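Local coordinates for protein Alpha/beta hydrolase (Streptomyces albidoflavus, PDB 6KSU) that probably cyclises nonribosomal peptides by macrolactamization, as a penicillin-binding-protein-like cyclase that couples residues of opposite chirality, at residues T77-G82 with T349-A354; R269-D274 with D287-M292; A273-K276 with Q280-L283; L393-N398 with E402-H407; L413-T416 with D422-L425. One frame throughout, in Å; residues are numbered along the deposited sequence.

Contact 1: T77-G82 with T349-A354; sequences TGFPFG and TANSTA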
# COMPACT_ATOMS: atom_id res chain seq x y z
N THR A 77 9.81 -3.00 -19.17
CA THR A 77 10.38 -2.12 -18.15
C THR A 77 9.74 -2.37 -16.79
O THR A 77 8.51 -2.42 -16.65
CB THR A 77 10.18 -0.65 -18.56
OG1 THR A 77 10.56 -0.45 -19.92
CG2 THR A 77 11.02 0.26 -17.71
N GLY A 78 10.59 -2.55 -15.77
CA GLY A 78 10.13 -2.66 -14.40
C GLY A 78 10.15 -1.33 -13.66
O GLY A 78 11.15 -0.61 -13.68
N PHE A 79 9.06 -1.05 -12.96
CA PHE A 79 8.85 0.09 -12.10
C PHE A 79 8.78 -0.35 -10.64
O PHE A 79 8.32 -1.46 -10.35
CB PHE A 79 7.54 0.80 -12.46
CG PHE A 79 7.55 1.52 -13.81
CD1 PHE A 79 7.43 2.90 -13.86
CD2 PHE A 79 7.63 0.80 -15.01
CE1 PHE A 79 7.43 3.57 -15.06
CE2 PHE A 79 7.63 1.46 -16.24
CZ PHE A 79 7.54 2.84 -16.27
N PRO A 80 9.21 0.47 -9.70
CA PRO A 80 9.03 0.10 -8.28
C PRO A 80 7.56 -0.01 -7.93
O PRO A 80 6.77 0.91 -8.17
CB PRO A 80 9.71 1.24 -7.52
CG PRO A 80 10.10 2.28 -8.55
CD PRO A 80 10.01 1.68 -9.90
N PHE A 81 7.18 -1.16 -7.37
CA PHE A 81 5.81 -1.31 -6.94
C PHE A 81 5.53 -0.50 -5.67
O PHE A 81 4.36 -0.26 -5.35
CB PHE A 81 5.51 -2.78 -6.71
CG PHE A 81 5.42 -3.59 -7.98
CD1 PHE A 81 5.24 -2.97 -9.23
CD2 PHE A 81 5.51 -4.98 -7.93
CE1 PHE A 81 5.12 -3.70 -10.40
CE2 PHE A 81 5.42 -5.75 -9.10
CZ PHE A 81 5.23 -5.12 -10.34
N GLY A 82 6.56 -0.08 -4.95
CA GLY A 82 6.33 0.42 -3.61
C GLY A 82 5.55 -0.55 -2.76
O GLY A 82 5.72 -1.78 -2.83
N THR A 349 1.75 2.04 -13.62
CA THR A 349 3.04 2.43 -13.08
C THR A 349 3.45 3.76 -13.68
O THR A 349 3.14 4.05 -14.84
CB THR A 349 4.13 1.37 -13.29
OG1 THR A 349 4.33 1.07 -14.69
CG2 THR A 349 3.79 0.08 -12.53
N ALA A 350 4.08 4.60 -12.86
CA ALA A 350 4.56 5.89 -13.33
C ALA A 350 5.87 6.17 -12.62
O ALA A 350 6.08 5.73 -11.49
CB ALA A 350 3.54 7.01 -13.11
N ASN A 351 6.76 6.88 -13.30
CA ASN A 351 8.09 7.12 -12.76
C ASN A 351 8.40 8.61 -12.64
O ASN A 351 9.56 9.01 -12.73
CB ASN A 351 9.16 6.36 -13.57
CG ASN A 351 9.43 6.95 -14.97
OD1 ASN A 351 8.55 7.56 -15.59
ND2 ASN A 351 10.64 6.73 -15.49
N SER A 352 7.39 9.44 -12.37
CA SER A 352 7.66 10.79 -11.88
C SER A 352 6.71 11.13 -10.72
O SER A 352 5.68 10.49 -10.53
CB SER A 352 7.53 11.85 -12.98
OG SER A 352 6.17 12.06 -13.28
N THR A 353 7.07 12.16 -9.95
CA THR A 353 6.23 12.58 -8.84
C THR A 353 4.81 12.94 -9.29
O THR A 353 3.92 13.02 -8.44
CB THR A 353 6.87 13.77 -8.10
OG1 THR A 353 7.32 14.76 -9.03
CG2 THR A 353 8.07 13.30 -7.30
N ALA A 354 4.56 13.12 -10.58
CA ALA A 354 3.20 13.40 -11.04
C ALA A 354 2.34 12.15 -11.18
O ALA A 354 1.14 12.28 -11.46
CB ALA A 354 3.23 14.13 -12.39
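The Phe-79 ring has Thr-349 on one face. Thr-349 OG1 sits 3.3 Å above the ring plane, offset toward the rim on the side of CD2. Near the ring plane, at the edge, lie Thr-77 O from its own segment and Asn-351 N from the other. Asn-351 CB meets Phe-79 CE1 obliquely at 3.6 Å, and the Asn-351 amide is turned 67° from the ring. Thr-349 puts OG1 between its backbone N and carbonyl carbon (chi1 58°). Its CG2 is then turned to the root of the side chain, 3.8 Å from Phe-79 CB. The contact brings the short strand 79-80 against the end of strand 344-350, an inner strand of the seven-stranded sheet. Strand 79-80 leads into the Ser-83 of a possible SxxK motif, as in beta-lactamases and their relatives. Gln-48 serves both segments, bonding Thr-349 OG1 and Thr-77 O. Asn-351 ND2 is hydrogen-bonded to Glu-229 O and Leu-64 O. No hydrogen bond crosses between the two segments. The contact is therefore van der Waals in kind: a buried ring rests against polar side chains whose own hydrogen bonds are made to third parties.

Contact 2: R269-D274 with D287-M292; sequences RPHLAD and DAVLAM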
# COMPACT_ATOMS: atom_id res chain seq x y z
N ARG A 269 -4.92 -12.03 -11.91
CA ARG A 269 -5.76 -12.93 -12.69
C ARG A 269 -6.47 -13.98 -11.84
O ARG A 269 -7.68 -14.15 -12.03
CB ARG A 269 -4.94 -13.58 -13.81
CG ARG A 269 -4.42 -12.57 -14.86
CD ARG A 269 -5.52 -12.12 -15.81
NE ARG A 269 -6.33 -13.25 -16.29
CZ ARG A 269 -6.05 -13.95 -17.38
NH1 ARG A 269 -4.99 -13.63 -18.12
NH2 ARG A 269 -6.85 -14.95 -17.74
N PRO A 270 -5.82 -14.69 -10.90
CA PRO A 270 -6.57 -15.67 -10.08
C PRO A 270 -7.66 -15.06 -9.21
O PRO A 270 -8.44 -15.82 -8.63
CB PRO A 270 -5.48 -16.32 -9.20
CG PRO A 270 -4.20 -16.02 -9.88
CD PRO A 270 -4.38 -14.71 -10.57
N HIS A 271 -7.74 -13.74 -9.09
CA HIS A 271 -8.75 -13.13 -8.24
C HIS A 271 -10.07 -12.90 -8.95
O HIS A 271 -11.05 -12.55 -8.30
CB HIS A 271 -8.26 -11.79 -7.68
CG HIS A 271 -7.09 -11.94 -6.76
ND1 HIS A 271 -7.21 -11.93 -5.39
CD2 HIS A 271 -5.78 -12.13 -7.02
CE1 HIS A 271 -6.02 -12.12 -4.85
NE2 HIS A 271 -5.13 -12.24 -5.82
N LEU A 272 -10.14 -13.13 -10.24
CA LEU A 272 -11.32 -12.70 -10.97
C LEU A 272 -12.29 -13.85 -11.17
O LEU A 272 -11.93 -15.03 -11.04
CB LEU A 272 -10.93 -12.11 -12.32
CG LEU A 272 -9.71 -11.20 -12.29
CD1 LEU A 272 -9.27 -10.86 -13.74
CD2 LEU A 272 -10.05 -9.93 -11.55
N ALA A 273 -13.54 -13.47 -11.45
CA ALA A 273 -14.59 -14.44 -11.74
C ALA A 273 -14.14 -15.47 -12.76
O ALA A 273 -14.29 -16.68 -12.56
CB ALA A 273 -15.84 -13.71 -12.24
N ASP A 274 -13.58 -15.00 -13.88
CA ASP A 274 -13.18 -15.86 -14.99
C ASP A 274 -11.84 -16.56 -14.76
O ASP A 274 -11.18 -16.94 -15.73
CB ASP A 274 -13.14 -15.03 -16.28
CG ASP A 274 -12.01 -14.00 -16.29
OD1 ASP A 274 -11.36 -13.82 -15.24
OD2 ASP A 274 -11.78 -13.37 -17.35
N ASP A 287 -10.33 -20.25 -2.50
CA ASP A 287 -10.58 -19.89 -1.10
C ASP A 287 -9.60 -18.83 -0.62
O ASP A 287 -9.98 -17.91 0.11
CB ASP A 287 -10.51 -21.13 -0.22
CG ASP A 287 -11.67 -22.09 -0.46
OD1 ASP A 287 -12.13 -22.19 -1.62
OD2 ASP A 287 -12.14 -22.73 0.50
N ALA A 288 -8.34 -18.91 -1.05
CA ALA A 288 -7.38 -17.87 -0.68
C ALA A 288 -7.75 -16.52 -1.31
O ALA A 288 -7.72 -15.49 -0.63
CB ALA A 288 -5.97 -18.30 -1.09
N VAL A 289 -8.11 -16.53 -2.59
CA VAL A 289 -8.56 -15.32 -3.27
C VAL A 289 -9.68 -14.64 -2.48
O VAL A 289 -9.68 -13.41 -2.29
CB VAL A 289 -9.03 -15.66 -4.70
CG1 VAL A 289 -9.94 -14.60 -5.23
CG2 VAL A 289 -7.85 -15.80 -5.60
N LEU A 290 -10.65 -15.43 -2.03
CA LEU A 290 -11.79 -14.87 -1.30
C LEU A 290 -11.35 -14.33 0.05
O LEU A 290 -11.83 -13.28 0.49
CB LEU A 290 -12.88 -15.93 -1.13
CG LEU A 290 -14.11 -15.46 -0.35
CD1 LEU A 290 -14.80 -14.29 -1.05
CD2 LEU A 290 -15.08 -16.61 -0.09
N ALA A 291 -10.40 -15.00 0.70
CA ALA A 291 -9.87 -14.52 1.97
C ALA A 291 -9.14 -13.18 1.83
O ALA A 291 -9.35 -12.25 2.63
CB ALA A 291 -8.95 -15.58 2.57
N MET A 292 -8.27 -13.06 0.81
CA MET A 292 -7.56 -11.80 0.55
C MET A 292 -8.53 -10.65 0.36
O MET A 292 -8.22 -9.51 0.74
CB MET A 292 -6.67 -11.95 -0.68
CG MET A 292 -5.57 -12.93 -0.43
SD MET A 292 -4.29 -12.91 -1.67
CE MET A 292 -3.80 -11.17 -1.59
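His-271 and Val-289 join a 3-10 turn, residues 269-271, to helix 286-293 in the beta-lactamase-like domain. The turn follows helix 261-268, and Val-289 projects from the next helix into the angle between Pro-270 and His-271. Each of its two methyls has a task. CG2 stands over one face of the imidazole, 4.1 Å from the His-271 ring centroid and 16° off the ring normal, a CH-pi contact. The same methyl lies only 3.1 Å from Pro-270 O, a tight approach. CG1, placed anti to the nitrogen of its own residue (chi1 159°), touches His-271 CA at 3.6 Å.

Met-292 comes one turn further along the helix and meets the ring at its edge. Its SD is 3.7 Å from His-271 CE1 and lies close to the ring plane, a sulfur-aromatic contact. The chain of Met-292 bends at chi3 (56°), and its CE also stays near His-271 CE1, at 4.1 Å.

Glu-91 of helix 85-98 bonds His-271 NE2 and so fixes the rotation of the ring. A neighbouring carboxylate would favour a proton on NE2. His-271 ND1 is buried here and has no partner in the model. Phe-87 of the same helix also meets the imidazole ring.

One histidine thus ties the turn to two helices, 286-293 through Val-289 and Met-292, and 85-98 through Glu-91 and Phe-87. A histidine in the turn after helix 261-268 packs between these two helices, in the beta-lactamase-like domain.

Contact 3: A273-K276 with Q280-L283; sequences ADRK and QHDL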
# COMPACT_ATOMS: atom_id res chain seq x y z
N ALA A 273 -13.54 -13.47 -11.45
CA ALA A 273 -14.59 -14.44 -11.74
C ALA A 273 -14.14 -15.47 -12.76
O ALA A 273 -14.29 -16.68 -12.56
CB ALA A 273 -15.84 -13.71 -12.24
N ASP A 274 -13.58 -15.00 -13.88
CA ASP A 274 -13.18 -15.86 -14.99
C ASP A 274 -11.84 -16.56 -14.76
O ASP A 274 -11.18 -16.94 -15.73
CB ASP A 274 -13.14 -15.03 -16.28
CG ASP A 274 -12.01 -14.00 -16.29
OD1 ASP A 274 -11.36 -13.82 -15.24
OD2 ASP A 274 -11.78 -13.37 -17.35
N ARG A 275 -11.44 -16.75 -13.50
CA ARG A 275 -10.11 -17.28 -13.19
C ARG A 275 -9.88 -18.69 -13.76
O ARG A 275 -8.72 -19.12 -13.85
CB ARG A 275 -9.91 -17.31 -11.68
CG ARG A 275 -10.82 -18.32 -10.99
CD ARG A 275 -10.56 -18.48 -9.50
NE ARG A 275 -9.80 -19.69 -9.20
CZ ARG A 275 -8.63 -19.69 -8.55
NH1 ARG A 275 -8.12 -18.54 -8.13
NH2 ARG A 275 -7.99 -20.82 -8.29
N LYS A 276 -10.94 -19.43 -14.11
CA LYS A 276 -10.71 -20.76 -14.67
C LYS A 276 -10.11 -20.69 -16.08
O LYS A 276 -9.57 -21.69 -16.55
CB LYS A 276 -12.00 -21.59 -14.68
CG LYS A 276 -12.64 -21.85 -13.30
CD LYS A 276 -11.83 -22.81 -12.42
CE LYS A 276 -11.70 -22.30 -10.98
NZ LYS A 276 -10.87 -23.21 -10.13
N GLN A 280 -2.68 -20.49 -14.83
CA GLN A 280 -2.01 -20.64 -13.55
C GLN A 280 -2.93 -20.33 -12.37
O GLN A 280 -2.47 -19.90 -11.31
CB GLN A 280 -0.76 -19.76 -13.52
CG GLN A 280 0.39 -20.27 -14.37
CD GLN A 280 0.15 -20.07 -15.87
OE1 GLN A 280 -0.36 -19.03 -16.29
NE2 GLN A 280 0.52 -21.08 -16.67
N HIS A 281 -4.24 -20.57 -12.52
CA HIS A 281 -5.15 -20.30 -11.42
C HIS A 281 -4.91 -21.22 -10.22
O HIS A 281 -5.16 -20.81 -9.08
CB HIS A 281 -6.61 -20.39 -11.90
CG HIS A 281 -7.09 -21.78 -12.16
ND1 HIS A 281 -7.64 -22.59 -11.17
CD2 HIS A 281 -7.17 -22.50 -13.31
CE1 HIS A 281 -7.99 -23.75 -11.70
NE2 HIS A 281 -7.72 -23.72 -12.99
N ASP A 282 -4.41 -22.44 -10.44
CA ASP A 282 -4.10 -23.34 -9.33
C ASP A 282 -3.09 -22.72 -8.36
O ASP A 282 -3.03 -23.13 -7.20
CB ASP A 282 -3.53 -24.68 -9.83
CG ASP A 282 -4.62 -25.68 -10.26
OD1 ASP A 282 -4.86 -25.80 -11.49
OD2 ASP A 282 -5.22 -26.36 -9.39
N LEU A 283 -2.32 -21.74 -8.84
CA LEU A 283 -1.28 -21.11 -8.03
C LEU A 283 -1.84 -20.38 -6.82
O LEU A 283 -1.18 -20.28 -5.78
CB LEU A 283 -0.49 -20.14 -8.90
CG LEU A 283 0.94 -19.88 -8.47
CD1 LEU A 283 1.74 -21.16 -8.57
CD2 LEU A 283 1.52 -18.82 -9.39
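Arg-275 and His-281 both turn CG between their backbone N and carbonyl carbon (chi1 68° and 73°), which folds each side chain back over the chain and brings the two together. Arg-275 then bends at chi3 (-102°) and swings its guanidinium round to the far segment. Arg-275 NH2 ends 2.9 Å from His-281 O, and it lies near the plane of the imidazole, at its edge, 3.4 Å from His-281 ND1. The two side chains cross at about a right angle. His-281 CB sits over one face of the guanidinium, and it also lies 3.1 Å from Arg-275 O.

Lys-276 bends twice along its chain and lays its methylenes over one face of the imidazole, with CD 4.0 Å above the plane. Its NZ approaches His-281 CE1 at 3.3 Å. The opposite face has Asp-282 OD1 above it. Lysine and carboxylate thus lie over the two faces, and Arg-275 NH2 at the edge.

Arg-275 NH1 is hydrogen-bonded to the carbonyls of Leu-284 and Pro-270, so the guanidinium gathers main-chain oxygens from along the loop. A cation would probably be favoured beside these two carbonyls. Both segments contain 3-10 turns of the irregular connection between helices 261-268 and 286-293. Here an arginine laces a helix-to-helix loop at the rim of the beta-lactamase-like domain.

Contact 4: L393-N398 with E402-H407; sequences LGTYAN and ELMVTH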
# COMPACT_ATOMS: atom_id res chain seq x y z
N LEU A 393 -6.26 15.87 25.72
CA LEU A 393 -4.87 16.30 25.79
C LEU A 393 -3.96 15.10 26.00
O LEU A 393 -4.33 14.11 26.63
CB LEU A 393 -4.65 17.32 26.91
CG LEU A 393 -5.57 18.56 26.95
CD1 LEU A 393 -5.58 19.25 28.33
CD2 LEU A 393 -5.17 19.55 25.87
N GLY A 394 -2.76 15.19 25.48
CA GLY A 394 -1.80 14.12 25.63
C GLY A 394 -0.91 14.02 24.40
O GLY A 394 -1.05 14.76 23.44
N THR A 395 0.03 13.08 24.49
CA THR A 395 0.99 12.79 23.43
C THR A 395 0.58 11.48 22.77
O THR A 395 0.32 10.49 23.45
CB THR A 395 2.40 12.68 24.01
OG1 THR A 395 2.76 13.91 24.64
CG2 THR A 395 3.40 12.38 22.90
N TYR A 396 0.51 11.46 21.44
CA TYR A 396 0.15 10.25 20.73
C TYR A 396 1.32 9.83 19.85
O TYR A 396 2.04 10.67 19.32
CB TYR A 396 -1.12 10.43 19.89
CG TYR A 396 -2.33 10.84 20.70
CD1 TYR A 396 -3.38 9.95 20.91
CD2 TYR A 396 -2.43 12.12 21.25
CE1 TYR A 396 -4.49 10.31 21.65
CE2 TYR A 396 -3.54 12.49 22.00
CZ TYR A 396 -4.57 11.58 22.20
OH TYR A 396 -5.68 11.93 22.93
N ALA A 397 1.52 8.52 19.71
CA ALA A 397 2.72 8.08 19.03
C ALA A 397 2.48 6.83 18.22
O ALA A 397 1.68 5.95 18.60
CB ALA A 397 3.87 7.84 20.01
N ASN A 398 3.19 6.77 17.10
CA ASN A 398 3.38 5.56 16.31
C ASN A 398 4.88 5.48 16.03
O ASN A 398 5.37 6.09 15.07
CB ASN A 398 2.56 5.60 15.01
CG ASN A 398 2.60 4.27 14.26
OD1 ASN A 398 3.67 3.72 14.01
ND2 ASN A 398 1.42 3.74 13.91
N GLU A 402 5.28 11.38 16.36
CA GLU A 402 4.48 11.76 17.50
C GLU A 402 3.70 13.03 17.20
O GLU A 402 4.10 13.85 16.38
CB GLU A 402 5.33 11.95 18.77
CG GLU A 402 6.51 12.90 18.61
CD GLU A 402 7.45 12.83 19.80
OE1 GLU A 402 7.09 12.16 20.79
OE2 GLU A 402 8.54 13.44 19.73
N LEU A 403 2.57 13.16 17.88
CA LEU A 403 1.69 14.31 17.76
C LEU A 403 1.26 14.66 19.18
O LEU A 403 1.21 13.79 20.06
CB LEU A 403 0.49 13.94 16.86
CG LEU A 403 -0.00 14.78 15.68
CD1 LEU A 403 1.18 15.25 14.84
CD2 LEU A 403 -0.95 13.92 14.83
N MET A 404 0.97 15.95 19.43
CA MET A 404 0.49 16.34 20.76
C MET A 404 -0.81 17.11 20.65
O MET A 404 -0.96 17.99 19.81
CB MET A 404 1.53 17.17 21.50
CG MET A 404 2.86 16.46 21.70
SD MET A 404 3.86 17.25 22.97
CE MET A 404 2.62 18.23 23.80
N VAL A 405 -1.77 16.75 21.49
CA VAL A 405 -3.01 17.50 21.61
C VAL A 405 -2.84 18.40 22.81
O VAL A 405 -2.76 17.93 23.94
CB VAL A 405 -4.23 16.60 21.74
CG1 VAL A 405 -5.44 17.45 22.12
CG2 VAL A 405 -4.47 15.86 20.44
N THR A 406 -2.79 19.70 22.55
CA THR A 406 -2.55 20.69 23.58
C THR A 406 -3.71 21.66 23.61
O THR A 406 -4.69 21.52 22.87
CB THR A 406 -1.24 21.43 23.35
OG1 THR A 406 -1.38 22.31 22.22
CG2 THR A 406 -0.11 20.44 23.09
N HIS A 407 -3.59 22.65 24.48
CA HIS A 407 -4.50 23.78 24.49
C HIS A 407 -3.72 25.03 24.85
O HIS A 407 -2.60 24.96 25.37
CB HIS A 407 -5.68 23.59 25.46
CG HIS A 407 -5.29 23.35 26.89
ND1 HIS A 407 -4.25 22.53 27.26
CD2 HIS A 407 -5.86 23.78 28.04
CE1 HIS A 407 -4.17 22.48 28.58
NE2 HIS A 407 -5.14 23.23 29.08
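Leu-403 O is gripped by Tyr-396 N at 2.8 Å, in a bond that is nearly straight (174° at the hydrogen). The CA-H of Thr-395 also approaches this oxygen, with Thr-395 CA 3.5 Å away. Leu-403 N answers with a bond to Tyr-396 O at 2.9 Å. Gly-394 and Val-405 make a second pair of backbone bonds. Strands 394-398 and 401-407 are thereby joined as an antiparallel hairpin, with Thr-395 and Met-404, and Ala-397 and Glu-402, as non-hydrogen-bonded pairs.

Tyr-396, Leu-403 and Val-405 share one face and are buried. Tyr-396 crosses Val-405 obliquely, its CE2 lying 3.8 Å from Val-405 CG2. Its hydroxyl is bonded to His-392 O. Thr-395, Ala-397, Glu-402 and Met-404 occupy the other face. There Thr-395 and Met-404 run side by side in the same direction, with Thr-395 OG1 3.9 Å from Met-404 SD.

At the open end of the hairpin Leu-393 covers the imidazole of His-407. CG of Leu-393 is anti to its carbonyl carbon (chi1 -53°), which lets both methyls reach across. Leu-393 CD1 lies over the ring face, 3.9 Å from the His-407 centroid, a CH-pi contact. Leu-393 CD2 touches His-407 ND1 at 3.4 Å.

The hairpin opens the eight-stranded antiparallel barrel. Its backbone bonds fix the register, while side chains add apolar contacts on the buried face and a CH-pi contact at the open end.

Contact 5: L413-T416 with D422-L425; sequences LFLT and DYRL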
# COMPACT_ATOMS: atom_id res chain seq x y z
N LEU A 413 -8.18 23.98 21.50
CA LEU A 413 -7.39 22.78 21.21
C LEU A 413 -6.46 22.94 20.01
O LEU A 413 -6.85 23.44 18.94
CB LEU A 413 -8.31 21.58 20.98
CG LEU A 413 -9.05 21.05 22.20
CD1 LEU A 413 -9.73 19.73 21.87
CD2 LEU A 413 -8.08 20.89 23.36
N PHE A 414 -5.22 22.47 20.17
CA PHE A 414 -4.24 22.46 19.10
C PHE A 414 -3.61 21.08 18.94
O PHE A 414 -3.61 20.26 19.85
CB PHE A 414 -3.14 23.51 19.33
CG PHE A 414 -3.65 24.90 19.23
CD1 PHE A 414 -3.52 25.62 18.05
CD2 PHE A 414 -4.32 25.47 20.31
CE1 PHE A 414 -4.03 26.93 17.95
CE2 PHE A 414 -4.82 26.77 20.23
CZ PHE A 414 -4.67 27.50 19.04
N LEU A 415 -3.10 20.84 17.74
CA LEU A 415 -2.29 19.67 17.44
C LEU A 415 -0.88 20.16 17.11
O LEU A 415 -0.71 20.97 16.21
CB LEU A 415 -2.90 18.90 16.28
CG LEU A 415 -2.58 17.42 16.13
CD1 LEU A 415 -3.39 16.65 17.11
CD2 LEU A 415 -2.89 16.97 14.71
N THR A 416 0.11 19.68 17.85
CA THR A 416 1.48 20.11 17.63
C THR A 416 2.31 18.95 17.11
O THR A 416 1.98 17.77 17.30
CB THR A 416 2.11 20.69 18.91
OG1 THR A 416 2.19 19.66 19.89
CG2 THR A 416 1.27 21.84 19.48
N ASP A 422 1.63 24.75 14.50
CA ASP A 422 0.52 24.15 15.22
C ASP A 422 -0.72 24.07 14.33
O ASP A 422 -0.96 24.96 13.50
CB ASP A 422 0.20 24.96 16.48
CG ASP A 422 1.30 24.91 17.51
OD1 ASP A 422 2.30 24.20 17.30
OD2 ASP A 422 1.14 25.57 18.56
N TYR A 423 -1.50 23.00 14.47
CA TYR A 423 -2.78 22.90 13.78
C TYR A 423 -3.90 23.30 14.74
O TYR A 423 -3.89 22.93 15.92
CB TYR A 423 -3.05 21.48 13.24
CG TYR A 423 -2.04 20.81 12.31
CD1 TYR A 423 -2.35 20.57 10.96
CD2 TYR A 423 -0.81 20.36 12.78
CE1 TYR A 423 -1.43 19.93 10.11
CE2 TYR A 423 0.10 19.70 11.95
CZ TYR A 423 -0.21 19.50 10.63
OH TYR A 423 0.71 18.86 9.83
N ARG A 424 -4.88 24.05 14.25
CA ARG A 424 -6.10 24.22 15.04
C ARG A 424 -6.94 22.95 14.95
O ARG A 424 -7.22 22.44 13.85
CB ARG A 424 -6.90 25.44 14.56
CG ARG A 424 -6.09 26.73 14.42
CD ARG A 424 -6.97 27.97 14.58
NE ARG A 424 -7.60 27.99 15.91
CZ ARG A 424 -7.35 28.90 16.87
NH1 ARG A 424 -6.48 29.89 16.67
NH2 ARG A 424 -7.97 28.80 18.04
N LEU A 425 -7.36 22.43 16.11
CA LEU A 425 -8.03 21.14 16.21
C LEU A 425 -9.52 21.34 16.45
O LEU A 425 -9.90 21.86 17.50
CB LEU A 425 -7.42 20.30 17.34
CG LEU A 425 -7.86 18.83 17.45
CD1 LEU A 425 -7.58 18.09 16.12
CD2 LEU A 425 -7.11 18.17 18.55
O HOH W 1 -8.60 25.91 18.03
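Phe-414 and Arg-424 lie side by side on one face of the hairpin and point the same way. The ring tip, Phe-414 CZ, stands 3.5 Å above the guanidinium plane of Arg-424, offset toward its rim, and the ring and guanidinium planes are 57° apart. Arg-424 bends at chi3 (61°), which brings a face of the guanidinium against the ring tip. Its NH2 donates to a water at 3.0 Å, and that water donates to Leu-413 O. The same carbonyl also accepts from Leu-425 N at 3.0 Å.

Next to the ring the bumps are smaller. Thr-416 and Asp-422 run alongside each other, and the methyl Thr-416 CG2 fits against Asp-422 OD1 at 3.4 Å.

The other face is a close-set apolar surface. Leu-415 and Tyr-423 meet at their roots, CB to CB, at 4.0 Å. The Tyr-423 ring turns an edge to Leu-415 O, and its hydroxyl is bonded to Arg-417 NH1. The Leu-425 branch packs beside Leu-415, CD2 to CD1 at 4.3 Å, while its root, CB, rests 4.0 Å from Leu-413 CB. Backbone bonds in both directions between Leu-415 and Tyr-423 fix this register, and the two short strand segments run at 144° to each other, a twisted antiparallel pair.

Strand 413-417 is flanked by strand 401-407, with Leu-415 touching Leu-403 and Val-405. On the far side strand 420-427 adjoins strand 432-437, where Ala-435 and Phe-433 continue the apolar face.

Contacts 1, 2 and 3 lie in the beta-lactamase-like domain, and contacts 4 and 5 in the barrel that follows it. Contacts 2 and 3 adjoin: their centres are 8 Å apart and they share Ala-273 and Asp-274. Contacts 4 and 5 are successive hairpins of one barrel, 10 Å apart between centres, joined through strands 401-407 and 413-417. The centre of contact 1 is about 26 Å from that of contact 2 and about 35 Å from that of contact 4. Segment 77-82 ends just before Ser-83, the serine of a possible SxxK motif. Segment 393-398 is tied to the beta-lactamase-like domain at Asn-398, whose OD1 accepts from Asp-140 N.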